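Long-range contacts in serine acetyltransferase (Bacteroides vulgatus ATCC 8482, PDB 3F1X), which probably transfers an acetyl group from acetyl-CoA to serine on the way to cysteine, as in other serine acetyltransferases of the left-handed beta-helix family: residues G33-S38 against I87-C92; T78-L83 against L114-F119; T132-A137 against T145-I150; I157-N162 against T189-H194; T265-V270 against W283-V288. All blocks are in the same frame, centred on the assembly; numbering follows the deposited sequence.

Contact 1: residues G33-S38 against I87-C92; sequences GDPLPS and ILAGLC
D34, P35 and P37 lay an irregular strip of chain, 33-38, across one side of helix 68-93, which they meet at A89 and C92 in the helical domain of the serine acetyltransferase fold. Apolar packing centres on A89. Its CB points at the strip and sits against the backbone between the two prolines, 3.5 Å from P35 O and 3.7 Å from P37 N, while CG and CD of the P37 ring close over the same methyl. The strip passes close enough here for L36 and A89 to lie 5.2 Å apart at their CA atoms. One turn on, the C92 side chain meets the flat end of D34, SG standing 3.7 Å from D34 CG. SG, anti to its own carbonyl carbon (chi1 -73°), lies beside the carboxylate, and C92 CB also approaches D34 OD2. No direct hydrogen bond joins the two segments; polar links run through water. Beyond the contact, S38 N-caps helix 39-53 through S41 N, and the backbone of G33, D34 and L36 bonds to the second subunit. One water donates to P35 O and A89 O; the other donates to D34 OD2 at 2.7 Å and to C92 O.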
# COMPACT_ATOMS: atom_id res chain seq x y z
N GLY A 33 2.74 25.34 -11.76
CA GLY A 33 2.42 24.34 -12.76
C GLY A 33 3.56 23.38 -13.07
O GLY A 33 3.33 22.29 -13.60
N ASP A 34 4.78 23.78 -12.75
CA ASP A 34 5.93 22.92 -13.00
C ASP A 34 6.01 21.80 -11.99
O ASP A 34 5.71 21.98 -10.81
CB ASP A 34 7.24 23.71 -12.96
CG ASP A 34 7.47 24.53 -14.22
OD1 ASP A 34 6.76 24.30 -15.23
OD2 ASP A 34 8.38 25.38 -14.21
N PRO A 35 6.40 20.60 -12.44
CA PRO A 35 6.52 19.45 -11.54
C PRO A 35 7.85 19.53 -10.80
O PRO A 35 8.83 20.05 -11.34
CB PRO A 35 6.45 18.26 -12.48
CG PRO A 35 7.17 18.78 -13.69
CD PRO A 35 6.60 20.18 -13.84
N LEU A 36 7.89 19.03 -9.57
CA LEU A 36 9.11 19.05 -8.78
C LEU A 36 9.69 17.64 -8.74
O LEU A 36 8.97 16.66 -8.88
CB LEU A 36 8.82 19.52 -7.35
CG LEU A 36 8.39 20.98 -7.16
CD1 LEU A 36 7.73 21.15 -5.81
CD2 LEU A 36 9.59 21.90 -7.30
N PRO A 37 11.01 17.53 -8.56
CA PRO A 37 11.63 16.20 -8.51
C PRO A 37 10.98 15.34 -7.43
O PRO A 37 10.70 15.82 -6.33
CB PRO A 37 13.09 16.53 -8.22
CG PRO A 37 13.28 17.80 -8.98
CD PRO A 37 12.04 18.58 -8.58
N SER A 38 10.74 14.08 -7.76
CA SER A 38 10.11 13.15 -6.84
C SER A 38 11.07 12.06 -6.43
O SER A 38 11.50 11.25 -7.26
CB SER A 38 8.87 12.53 -7.51
OG SER A 38 8.37 11.43 -6.77
N ILE A 87 13.26 14.21 -15.71
CA ILE A 87 14.20 15.04 -16.43
C ILE A 87 13.51 16.39 -16.65
O ILE A 87 14.14 17.45 -16.55
CB ILE A 87 14.60 14.39 -17.77
CG1 ILE A 87 15.51 13.18 -17.50
CG2 ILE A 87 15.29 15.42 -18.65
CD1 ILE A 87 15.93 12.41 -18.73
N LEU A 88 12.21 16.36 -16.95
CA LEU A 88 11.46 17.60 -17.15
C LEU A 88 11.48 18.42 -15.86
O LEU A 88 11.63 19.65 -15.90
CB LEU A 88 10.01 17.29 -17.55
CG LEU A 88 9.11 18.49 -17.86
CD1 LEU A 88 9.66 19.27 -19.04
CD2 LEU A 88 7.70 18.00 -18.17
N ALA A 89 11.35 17.75 -14.72
CA ALA A 89 11.37 18.45 -13.44
C ALA A 89 12.74 19.10 -13.21
O ALA A 89 12.84 20.22 -12.71
CB ALA A 89 11.04 17.48 -12.30
N GLY A 90 13.80 18.38 -13.59
CA GLY A 90 15.15 18.90 -13.43
C GLY A 90 15.37 20.15 -14.26
O GLY A 90 15.87 21.15 -13.75
N LEU A 91 15.00 20.09 -15.53
CA LEU A 91 15.16 21.22 -16.42
C LEU A 91 14.40 22.43 -15.87
O LEU A 91 14.89 23.55 -15.91
CB LEU A 91 14.66 20.88 -17.82
CG LEU A 91 15.48 19.86 -18.61
CD1 LEU A 91 14.67 19.36 -19.80
CD2 LEU A 91 16.78 20.50 -19.06
N CYS A 92 13.19 22.19 -15.35
CA CYS A 92 12.36 23.26 -14.81
C CYS A 92 12.91 23.87 -13.52
O CYS A 92 12.76 25.07 -13.28
CB CYS A 92 10.93 22.76 -14.54
SG CYS A 92 9.93 22.48 -16.02
O HOH W 1 10.12 26.08 -12.32
O HOH W 2 11.28 21.43 -10.82

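Contact 2: residues T78-L83 against L114-F119; sequences TLFGLL and LLAARF
L79 O takes the backbone N-H of L83 at 2.7 Å (L83 N to L79 O), one turn of helix 68-93 that sets two leucines in succession against helix 109-120. L83 does most of the touching. Its CG is anti to the backbone N (chi1 -176°), and CG rests 3.9 Å from A116 CB. The CD2 branch goes deeper, between A116 CA and the F119 ring, where it comes 3.5 Å from F119 CD2; the two side chains cross at about a right angle. L79 reaches the edge of that same ring more distantly, CD2 lying near the ring plane 4.5 Å from F119 CE2. On the other flank F80 swings its ring over, with CE1 3.9 Å from A117 N, which lies at the ring edge, and CD1 against A116 CB. Tyrosine Y6 of the third subunit meets the F80 ring with planes at about 45°, so this flank belongs to a subunit interface, while F119 packs on I165, E168 and L169 of helix 155-171. The axes approach to 9.0 Å, with A116 facing L83 and their N-to-C directions 138° apart: an oblique, roughly antiparallel helix pair in the all-helical N-terminal domain typical of serine acetyltransferases.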
# COMPACT_ATOMS: atom_id res chain seq x y z
N THR A 78 8.54 1.53 -18.91
CA THR A 78 8.17 2.14 -17.64
C THR A 78 9.23 3.19 -17.29
O THR A 78 8.91 4.31 -16.87
CB THR A 78 8.11 1.10 -16.50
OG1 THR A 78 7.28 0.00 -16.90
CG2 THR A 78 7.56 1.75 -15.24
N LEU A 79 10.49 2.81 -17.45
CA LEU A 79 11.61 3.70 -17.16
C LEU A 79 11.52 4.96 -18.03
O LEU A 79 11.74 6.07 -17.55
CB LEU A 79 12.93 2.99 -17.43
CG LEU A 79 14.18 3.87 -17.35
CD1 LEU A 79 14.25 4.53 -15.99
CD2 LEU A 79 15.44 3.03 -17.59
N PHE A 80 11.23 4.77 -19.31
CA PHE A 80 11.13 5.90 -20.22
C PHE A 80 10.10 6.93 -19.77
O PHE A 80 10.37 8.12 -19.79
CB PHE A 80 10.76 5.41 -21.61
CG PHE A 80 10.57 6.52 -22.60
CD1 PHE A 80 11.60 7.40 -22.87
CD2 PHE A 80 9.35 6.70 -23.24
CE1 PHE A 80 11.43 8.45 -23.78
CE2 PHE A 80 9.16 7.74 -24.15
CZ PHE A 80 10.21 8.62 -24.42
N GLY A 81 8.91 6.45 -19.40
CA GLY A 81 7.85 7.34 -18.95
C GLY A 81 8.27 8.09 -17.70
O GLY A 81 8.17 9.32 -17.64
N LEU A 82 8.74 7.35 -16.70
CA LEU A 82 9.17 7.93 -15.43
C LEU A 82 10.33 8.90 -15.61
O LEU A 82 10.30 10.01 -15.08
CB LEU A 82 9.59 6.81 -14.47
CG LEU A 82 8.72 6.42 -13.26
CD1 LEU A 82 7.25 6.62 -13.55
CD2 LEU A 82 9.01 4.98 -12.88
N LEU A 83 11.35 8.48 -16.35
CA LEU A 83 12.53 9.32 -16.56
C LEU A 83 12.23 10.60 -17.33
O LEU A 83 12.86 11.62 -17.09
CB LEU A 83 13.63 8.54 -17.27
CG LEU A 83 14.97 9.26 -17.47
CD1 LEU A 83 15.56 9.69 -16.12
CD2 LEU A 83 15.93 8.34 -18.19
N LEU A 114 13.38 13.04 -25.30
CA LEU A 114 14.51 12.65 -26.13
C LEU A 114 15.74 12.39 -25.25
O LEU A 114 16.49 11.43 -25.48
CB LEU A 114 14.81 13.73 -27.17
CG LEU A 114 15.87 13.40 -28.24
CD1 LEU A 114 15.55 12.05 -28.88
CD2 LEU A 114 15.89 14.50 -29.29
N LEU A 115 15.95 13.22 -24.23
CA LEU A 115 17.07 13.03 -23.33
C LEU A 115 16.88 11.69 -22.61
O LEU A 115 17.83 10.92 -22.44
CB LEU A 115 17.14 14.16 -22.30
CG LEU A 115 17.57 15.56 -22.77
CD1 LEU A 115 17.56 16.52 -21.59
CD2 LEU A 115 18.96 15.50 -23.39
N ALA A 116 15.65 11.40 -22.21
CA ALA A 116 15.36 10.14 -21.52
C ALA A 116 15.67 8.96 -22.44
O ALA A 116 16.23 7.96 -22.00
CB ALA A 116 13.90 10.10 -21.08
N ALA A 117 15.32 9.09 -23.72
CA ALA A 117 15.59 8.02 -24.68
C ALA A 117 17.10 7.90 -24.90
O ALA A 117 17.64 6.79 -25.01
CB ALA A 117 14.87 8.31 -26.00
N ARG A 118 17.79 9.04 -24.95
CA ARG A 118 19.24 9.06 -25.13
C ARG A 118 19.90 8.31 -23.97
O ARG A 118 20.83 7.53 -24.17
CB ARG A 118 19.77 10.50 -25.16
CG ARG A 118 19.26 11.37 -26.32
CD ARG A 118 19.84 10.96 -27.66
NE ARG A 118 19.36 11.81 -28.76
CZ ARG A 118 19.65 11.61 -30.04
NH1 ARG A 118 20.44 10.60 -30.39
NH2 ARG A 118 19.16 12.42 -30.97
N PHE A 119 19.40 8.54 -22.76
CA PHE A 119 19.96 7.85 -21.61
C PHE A 119 19.78 6.35 -21.76
O PHE A 119 20.71 5.58 -21.55
CB PHE A 119 19.26 8.29 -20.32
CG PHE A 119 19.62 7.42 -19.15
CD1 PHE A 119 20.86 7.57 -18.52
CD2 PHE A 119 18.77 6.40 -18.73
CE1 PHE A 119 21.24 6.70 -17.49
CE2 PHE A 119 19.14 5.53 -17.70
CZ PHE A 119 20.38 5.68 -17.08

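Contact 3: residues T132-A137 against T145-I150; sequences TDVEAA and TCFGEI
V134 and F147 bring their backbones nearest, 6.8 Å apart at the CA atoms, where helix 123-139 passes the first turn of helix 147-153. The two are successive helices of the helical domain, joined by a short connection, and C146 occupies the N-cap position of the second. V134, A137 and I150 form an apolar cluster. CG1 of V134 is anti to its backbone N (chi1 172°) and meets both partners, F147 CD2 at 4.1 Å and I150 CG2 at the same distance. V134 and I150 slide past each other in opposite directions, and I150 CG2 also touches A137 CB. I157 of the following helix, 155-171, covers V134 and I150. F147 does the rest of the packing. Its ring reaches across to the aliphatic part of E135, whose CG lies 3.7 Å from F147 CZ; the carboxylate and ring planes are 29° apart. The ring also meets Y138 edge-to-face and packs on L26 of the third subunit. An alanine at F147 would probably open a gap between V134 and the E135 methylenes and leave the Y138 ring without its aromatic mate. At the far end of I150 the tip methyl comes nearest to the backbone of helix 123-139, CD1 being 3.9 Å from V134 O and equally far from A137 C.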
# COMPACT_ATOMS: atom_id res chain seq x y z
N THR A 132 32.46 -4.88 -15.42
CA THR A 132 33.86 -4.90 -15.00
C THR A 132 33.97 -4.57 -13.52
O THR A 132 34.88 -5.06 -12.83
CB THR A 132 34.73 -3.91 -15.82
OG1 THR A 132 34.40 -2.56 -15.48
CG2 THR A 132 34.51 -4.15 -17.31
N ASP A 133 33.06 -3.73 -13.02
CA ASP A 133 33.07 -3.37 -11.60
C ASP A 133 32.71 -4.59 -10.76
O ASP A 133 33.30 -4.82 -9.70
CB ASP A 133 32.07 -2.25 -11.30
CG ASP A 133 32.34 -0.99 -12.09
OD1 ASP A 133 33.52 -0.65 -12.30
OD2 ASP A 133 31.36 -0.32 -12.50
N VAL A 134 31.74 -5.37 -11.22
CA VAL A 134 31.34 -6.58 -10.50
C VAL A 134 32.49 -7.58 -10.50
O VAL A 134 32.74 -8.24 -9.48
CB VAL A 134 30.11 -7.25 -11.15
CG1 VAL A 134 29.86 -8.59 -10.48
CG2 VAL A 134 28.88 -6.36 -11.00
N GLU A 135 33.19 -7.70 -11.62
CA GLU A 135 34.32 -8.62 -11.72
C GLU A 135 35.43 -8.22 -10.76
O GLU A 135 36.02 -9.07 -10.10
CB GLU A 135 34.87 -8.62 -13.15
CG GLU A 135 33.99 -9.33 -14.15
CD GLU A 135 34.39 -9.02 -15.58
OE1 GLU A 135 35.59 -9.17 -15.91
OE2 GLU A 135 33.50 -8.63 -16.38
N ALA A 136 35.70 -6.92 -10.68
CA ALA A 136 36.74 -6.42 -9.79
C ALA A 136 36.35 -6.67 -8.34
O ALA A 136 37.20 -6.97 -7.50
CB ALA A 136 36.96 -4.93 -10.02
N ALA A 137 35.05 -6.56 -8.04
CA ALA A 137 34.57 -6.78 -6.68
C ALA A 137 34.71 -8.25 -6.28
O ALA A 137 34.99 -8.56 -5.13
CB ALA A 137 33.11 -6.34 -6.57
N THR A 145 31.69 -14.80 -3.06
CA THR A 145 31.69 -16.17 -3.56
C THR A 145 30.84 -16.39 -4.81
O THR A 145 30.62 -17.53 -5.21
CB THR A 145 31.22 -17.14 -2.46
OG1 THR A 145 31.65 -16.65 -1.18
CG2 THR A 145 31.83 -18.53 -2.67
N CYS A 146 30.38 -15.31 -5.43
CA CYS A 146 29.55 -15.42 -6.63
C CYS A 146 29.24 -14.05 -7.24
O CYS A 146 29.08 -13.07 -6.52
CB CYS A 146 28.23 -16.12 -6.29
SG CYS A 146 27.07 -16.32 -7.67
N PHE A 147 29.16 -13.98 -8.57
CA PHE A 147 28.83 -12.72 -9.23
C PHE A 147 27.42 -12.35 -8.80
O PHE A 147 27.10 -11.18 -8.59
CB PHE A 147 28.85 -12.86 -10.75
CG PHE A 147 30.22 -12.70 -11.38
CD1 PHE A 147 30.36 -12.81 -12.75
CD2 PHE A 147 31.34 -12.44 -10.60
CE1 PHE A 147 31.62 -12.67 -13.36
CE2 PHE A 147 32.61 -12.30 -11.20
CZ PHE A 147 32.74 -12.41 -12.58
N GLY A 148 26.58 -13.37 -8.67
CA GLY A 148 25.19 -13.17 -8.28
C GLY A 148 25.00 -12.58 -6.89
O GLY A 148 24.11 -11.75 -6.69
N GLU A 149 25.82 -13.01 -5.94
CA GLU A 149 25.73 -12.51 -4.57
C GLU A 149 26.14 -11.05 -4.53
O GLU A 149 25.58 -10.25 -3.78
CB GLU A 149 26.65 -13.32 -3.64
CG GLU A 149 26.71 -12.76 -2.21
CD GLU A 149 27.59 -13.58 -1.27
OE1 GLU A 149 28.83 -13.60 -1.45
OE2 GLU A 149 27.04 -14.21 -0.34
N ILE A 150 27.13 -10.70 -5.35
CA ILE A 150 27.62 -9.34 -5.41
C ILE A 150 26.58 -8.37 -5.94
O ILE A 150 26.28 -7.37 -5.31
CB ILE A 150 28.90 -9.26 -6.27
CG1 ILE A 150 30.02 -10.02 -5.55
CG2 ILE A 150 29.28 -7.81 -6.52
CD1 ILE A 150 31.31 -10.10 -6.33

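Contact 4: residues I157-N162 against T189-H194; sequences IRAISN and TGIDIH
A159 presents its methyl to T189 and I191, the point where helix 155-171 lies against the chain leaving helix 177-189. I191 can be followed outward. Its CB is already 3.7 Å from A159 CB. The CG2 branch, anti to the backbone N, stays close at 3.9 Å from A159 CB. The other branch leaves through CG1, anti to the carbonyl carbon (chi1 -56°), and brings its terminal CD1 back to 3.7 Å from A159 CB, so that one small methyl is cupped by three atoms of I191. T189 adds its hydroxyl to the rim of this cup: OG1 sits 3.7 Å from A159 CB, and CG2 lies more loosely beside R158 CB. The hydroxyl has two partners: it accepts the backbone N-H of I191 (I191 N to T189 OG1 3.2 Å) in an ST turn and bonds to A185 O one helical turn back. An alanine at T189 would probably leave I191 N without its side-chain acceptor and set the turn after the helix less firmly. I193 CD1 reaches only the A159 carbonyl, and loosely. D192, pointing the other way, bonds through OD2 to H207 ND1 of the second subunit. The arrangement is the junction of a serine acetyltransferase: the last helix of the helical domain gives way to the first coil of the left-handed beta-helix, with helix 155-171 packed over its opening residues.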
# COMPACT_ATOMS: atom_id res chain seq x y z
N ILE A 157 28.14 -2.07 -5.26
CA ILE A 157 27.65 -2.16 -6.63
C ILE A 157 26.46 -1.23 -6.84
O ILE A 157 26.31 -0.64 -7.91
CB ILE A 157 27.22 -3.59 -7.00
CG1 ILE A 157 28.43 -4.52 -6.90
CG2 ILE A 157 26.68 -3.62 -8.43
CD1 ILE A 157 29.54 -4.19 -7.88
N ARG A 158 25.63 -1.09 -5.81
CA ARG A 158 24.46 -0.23 -5.88
C ARG A 158 24.89 1.23 -5.98
O ARG A 158 24.34 1.99 -6.78
CB ARG A 158 23.58 -0.44 -4.64
CG ARG A 158 22.92 -1.80 -4.63
CD ARG A 158 22.17 -2.10 -3.35
NE ARG A 158 21.55 -3.42 -3.38
CZ ARG A 158 20.84 -3.95 -2.39
NH1 ARG A 158 20.31 -5.16 -2.51
NH2 ARG A 158 20.65 -3.26 -1.27
N ALA A 159 25.86 1.63 -5.16
CA ALA A 159 26.35 3.00 -5.18
C ALA A 159 27.04 3.30 -6.51
O ALA A 159 26.79 4.34 -7.12
CB ALA A 159 27.33 3.23 -4.03
N ILE A 160 27.89 2.39 -6.96
CA ILE A 160 28.60 2.57 -8.22
C ILE A 160 27.62 2.61 -9.39
O ILE A 160 27.78 3.38 -10.34
CB ILE A 160 29.66 1.46 -8.42
CG1 ILE A 160 30.74 1.58 -7.35
CG2 ILE A 160 30.31 1.56 -9.81
CD1 ILE A 160 31.67 0.39 -7.27
N SER A 161 26.59 1.77 -9.33
CA SER A 161 25.57 1.75 -10.38
C SER A 161 24.86 3.10 -10.42
O SER A 161 24.72 3.69 -11.48
CB SER A 161 24.55 0.64 -10.12
OG SER A 161 25.15 -0.63 -10.22
N ASN A 162 24.42 3.57 -9.25
CA ASN A 162 23.73 4.86 -9.17
C ASN A 162 24.64 5.96 -9.72
O ASN A 162 24.19 6.85 -10.45
CB ASN A 162 23.35 5.19 -7.71
CG ASN A 162 22.02 4.57 -7.28
OD1 ASN A 162 21.77 3.38 -7.50
ND2 ASN A 162 21.17 5.37 -6.64
N THR A 189 23.62 3.50 1.19
CA THR A 189 24.87 2.76 1.36
C THR A 189 25.97 3.43 2.17
O THR A 189 26.94 2.77 2.56
CB THR A 189 25.50 2.43 -0.01
OG1 THR A 189 25.93 3.65 -0.63
CG2 THR A 189 24.49 1.73 -0.91
N GLY A 190 25.84 4.72 2.42
CA GLY A 190 26.85 5.44 3.16
C GLY A 190 28.01 5.85 2.25
O GLY A 190 29.00 6.41 2.72
N ILE A 191 27.86 5.58 0.95
CA ILE A 191 28.86 5.90 -0.06
C ILE A 191 28.42 7.14 -0.84
O ILE A 191 27.38 7.12 -1.51
CB ILE A 191 29.05 4.71 -1.05
CG1 ILE A 191 29.42 3.45 -0.28
CG2 ILE A 191 30.16 5.03 -2.05
CD1 ILE A 191 29.39 2.18 -1.10
N ASP A 192 29.21 8.21 -0.75
CA ASP A 192 28.90 9.48 -1.40
C ASP A 192 29.84 9.81 -2.56
O ASP A 192 30.99 10.20 -2.36
CB ASP A 192 28.92 10.60 -0.35
CG ASP A 192 28.47 11.96 -0.89
OD1 ASP A 192 27.56 12.00 -1.75
OD2 ASP A 192 29.02 12.99 -0.44
N ILE A 193 29.33 9.64 -3.78
CA ILE A 193 30.09 9.91 -5.00
C ILE A 193 29.41 11.04 -5.77
O ILE A 193 28.25 10.90 -6.16
CB ILE A 193 30.11 8.66 -5.93
CG1 ILE A 193 30.55 7.42 -5.16
CG2 ILE A 193 31.07 8.91 -7.11
CD1 ILE A 193 30.35 6.12 -5.92
N HIS A 194 30.12 12.15 -6.00
CA HIS A 194 29.54 13.27 -6.74
C HIS A 194 29.40 12.84 -8.19
O HIS A 194 30.32 12.26 -8.76
CB HIS A 194 30.42 14.51 -6.67
CG HIS A 194 29.81 15.73 -7.30
ND1 HIS A 194 29.09 16.66 -6.58
CD2 HIS A 194 29.78 16.15 -8.59
CE1 HIS A 194 28.64 17.60 -7.40
NE2 HIS A 194 29.04 17.31 -8.62

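Contact 5: residues T265-V270 against W283-V288; sequences TILGRV and WVTENV
L267 sets a methyl over the face of the W283 six-membered ring, and this end of the contact is the closely packed one. CD2 stands 3.7 Å from the centroid of that ring of W283, only 6° off the ring normal, a CH-pi contact. CD1 approaches the rim of the same ring at 3.6 Å from W283 CH2. Chi1 of 69° puts L267 CG between the backbone N and the carbonyl carbon, and both methyls branch from there onto the ring. On the same side T265 CG2 packs obliquely against W283 CZ3 at 3.7 Å, while its hydroxyl bonds to N281 of the second subunit. Parallel strand bonds fix the backbones beneath: V284 N donates to T265 O at 2.7 Å, and L267 N to V284 O at 3.1 Å. The opposite face carries I266 and V284, whose side chains meet more distantly, at 4.3 Å from I266 CG1 to V284 CB.

Past L267 the strand pairing stops. V270 still fits closely, CG2 against T285 O at 3.5 Å and CG1 against E286 O, but R269, E286 and N287 are exposed. R269 bends at chi3 to cross over N287 obliquely.

T265 and W283 are eighteen residues apart, one full coil of three hexapeptides in the left-handed beta-helix. Strand 265-267 is flanked by 230-232 and by 283-284, which is outermost in this chain's sheet; I266 faces L231 and I272 in the prism, and W283 packs on the second subunit.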
# COMPACT_ATOMS: atom_id res chain seq x y z
N THR A 265 42.46 10.12 4.10
CA THR A 265 41.96 11.34 3.48
C THR A 265 42.97 11.87 2.46
O THR A 265 44.12 12.11 2.79
CB THR A 265 41.72 12.46 4.53
OG1 THR A 265 40.88 11.98 5.59
CG2 THR A 265 41.05 13.67 3.87
N ILE A 266 42.54 12.02 1.21
CA ILE A 266 43.41 12.55 0.16
C ILE A 266 42.79 13.86 -0.31
O ILE A 266 41.66 13.86 -0.79
CB ILE A 266 43.50 11.57 -1.03
CG1 ILE A 266 43.97 10.20 -0.55
CG2 ILE A 266 44.47 12.11 -2.07
CD1 ILE A 266 43.88 9.11 -1.60
N LEU A 267 43.51 14.97 -0.19
CA LEU A 267 42.91 16.22 -0.62
C LEU A 267 43.79 17.17 -1.42
O LEU A 267 45.01 17.21 -1.27
CB LEU A 267 42.35 16.98 0.58
CG LEU A 267 43.34 17.57 1.58
CD1 LEU A 267 42.64 18.63 2.40
CD2 LEU A 267 43.90 16.47 2.46
N GLY A 268 43.12 17.94 -2.28
CA GLY A 268 43.81 18.93 -3.10
C GLY A 268 44.33 18.43 -4.43
O GLY A 268 43.83 17.44 -4.98
N ARG A 269 45.32 19.13 -4.95
CA ARG A 269 45.96 18.79 -6.21
C ARG A 269 46.96 17.68 -5.92
O ARG A 269 48.17 17.89 -5.95
CB ARG A 269 46.70 20.00 -6.79
CG ARG A 269 47.36 19.74 -8.13
CD ARG A 269 48.44 20.77 -8.42
NE ARG A 269 49.52 20.69 -7.44
CZ ARG A 269 50.34 19.64 -7.31
NH1 ARG A 269 50.20 18.58 -8.10
NH2 ARG A 269 51.29 19.65 -6.38
N VAL A 270 46.44 16.50 -5.61
CA VAL A 270 47.30 15.38 -5.30
C VAL A 270 47.10 14.25 -6.30
O VAL A 270 45.97 13.94 -6.68
CB VAL A 270 47.02 14.86 -3.88
CG1 VAL A 270 47.76 13.56 -3.63
CG2 VAL A 270 47.44 15.92 -2.86
N TRP A 283 46.30 11.56 6.68
CA TRP A 283 45.94 12.81 6.03
C TRP A 283 46.99 13.01 4.94
O TRP A 283 48.13 13.37 5.24
CB TRP A 283 45.98 13.91 7.09
CG TRP A 283 45.73 15.32 6.65
CD1 TRP A 283 46.66 16.31 6.52
CD2 TRP A 283 44.46 15.94 6.41
NE1 TRP A 283 46.05 17.50 6.23
CE2 TRP A 283 44.70 17.30 6.15
CE3 TRP A 283 43.14 15.47 6.39
CZ2 TRP A 283 43.67 18.20 5.87
CZ3 TRP A 283 42.10 16.37 6.11
CH2 TRP A 283 42.38 17.72 5.86
N VAL A 284 46.61 12.74 3.69
CA VAL A 284 47.53 12.86 2.56
C VAL A 284 47.33 14.15 1.78
O VAL A 284 46.28 14.37 1.18
CB VAL A 284 47.35 11.67 1.59
CG1 VAL A 284 48.41 11.71 0.50
CG2 VAL A 284 47.42 10.38 2.37
N THR A 285 48.36 15.00 1.78
CA THR A 285 48.27 16.28 1.09
C THR A 285 49.39 16.47 0.06
O THR A 285 49.53 17.54 -0.52
CB THR A 285 48.31 17.45 2.09
OG1 THR A 285 49.60 17.51 2.72
CG2 THR A 285 47.24 17.26 3.17
N GLU A 286 50.17 15.42 -0.16
CA GLU A 286 51.28 15.45 -1.11
C GLU A 286 51.13 14.34 -2.14
O GLU A 286 50.46 13.34 -1.89
CB GLU A 286 52.60 15.26 -0.37
CG GLU A 286 52.83 16.22 0.77
CD GLU A 286 52.97 17.64 0.29
OE1 GLU A 286 53.97 17.93 -0.39
OE2 GLU A 286 52.07 18.46 0.59
N ASN A 287 51.77 14.51 -3.29
CA ASN A 287 51.73 13.49 -4.34
C ASN A 287 52.34 12.20 -3.79
O ASN A 287 53.17 12.23 -2.89
CB ASN A 287 52.55 13.94 -5.56
CG ASN A 287 51.91 15.08 -6.31
OD1 ASN A 287 52.60 15.82 -7.02
ND2 ASN A 287 50.60 15.22 -6.18
N VAL A 288 51.91 11.07 -4.35
CA VAL A 288 52.42 9.78 -3.92
C VAL A 288 52.99 9.09 -5.15
O VAL A 288 52.25 8.74 -6.06
CB VAL A 288 51.29 8.90 -3.31
CG1 VAL A 288 51.85 7.55 -2.88
CG2 VAL A 288 50.67 9.61 -2.12

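The contacts follow the chain from helical domain to beta-helix. Contacts 1 and 2 share helix 68-93, alternate their segments along the sequence and touch where I87 packs on L115 and A116, their centres 14 Å apart. Contact 3 lies about 28 Å from contact 2, centre to centre, and meets contact 4 through I150 and V134 on I157, helices 147-153 and 155-171 being consecutive. Contact 4 carries the chain into the beta-helix; contact 5, 22 Å away between centres, lies at the other margin of the same five-stranded parallel sheet. Contacts 1, 4 and 5 touch the second subunit, 2 and 3 the third, so both domains contribute to the six-chain assembly.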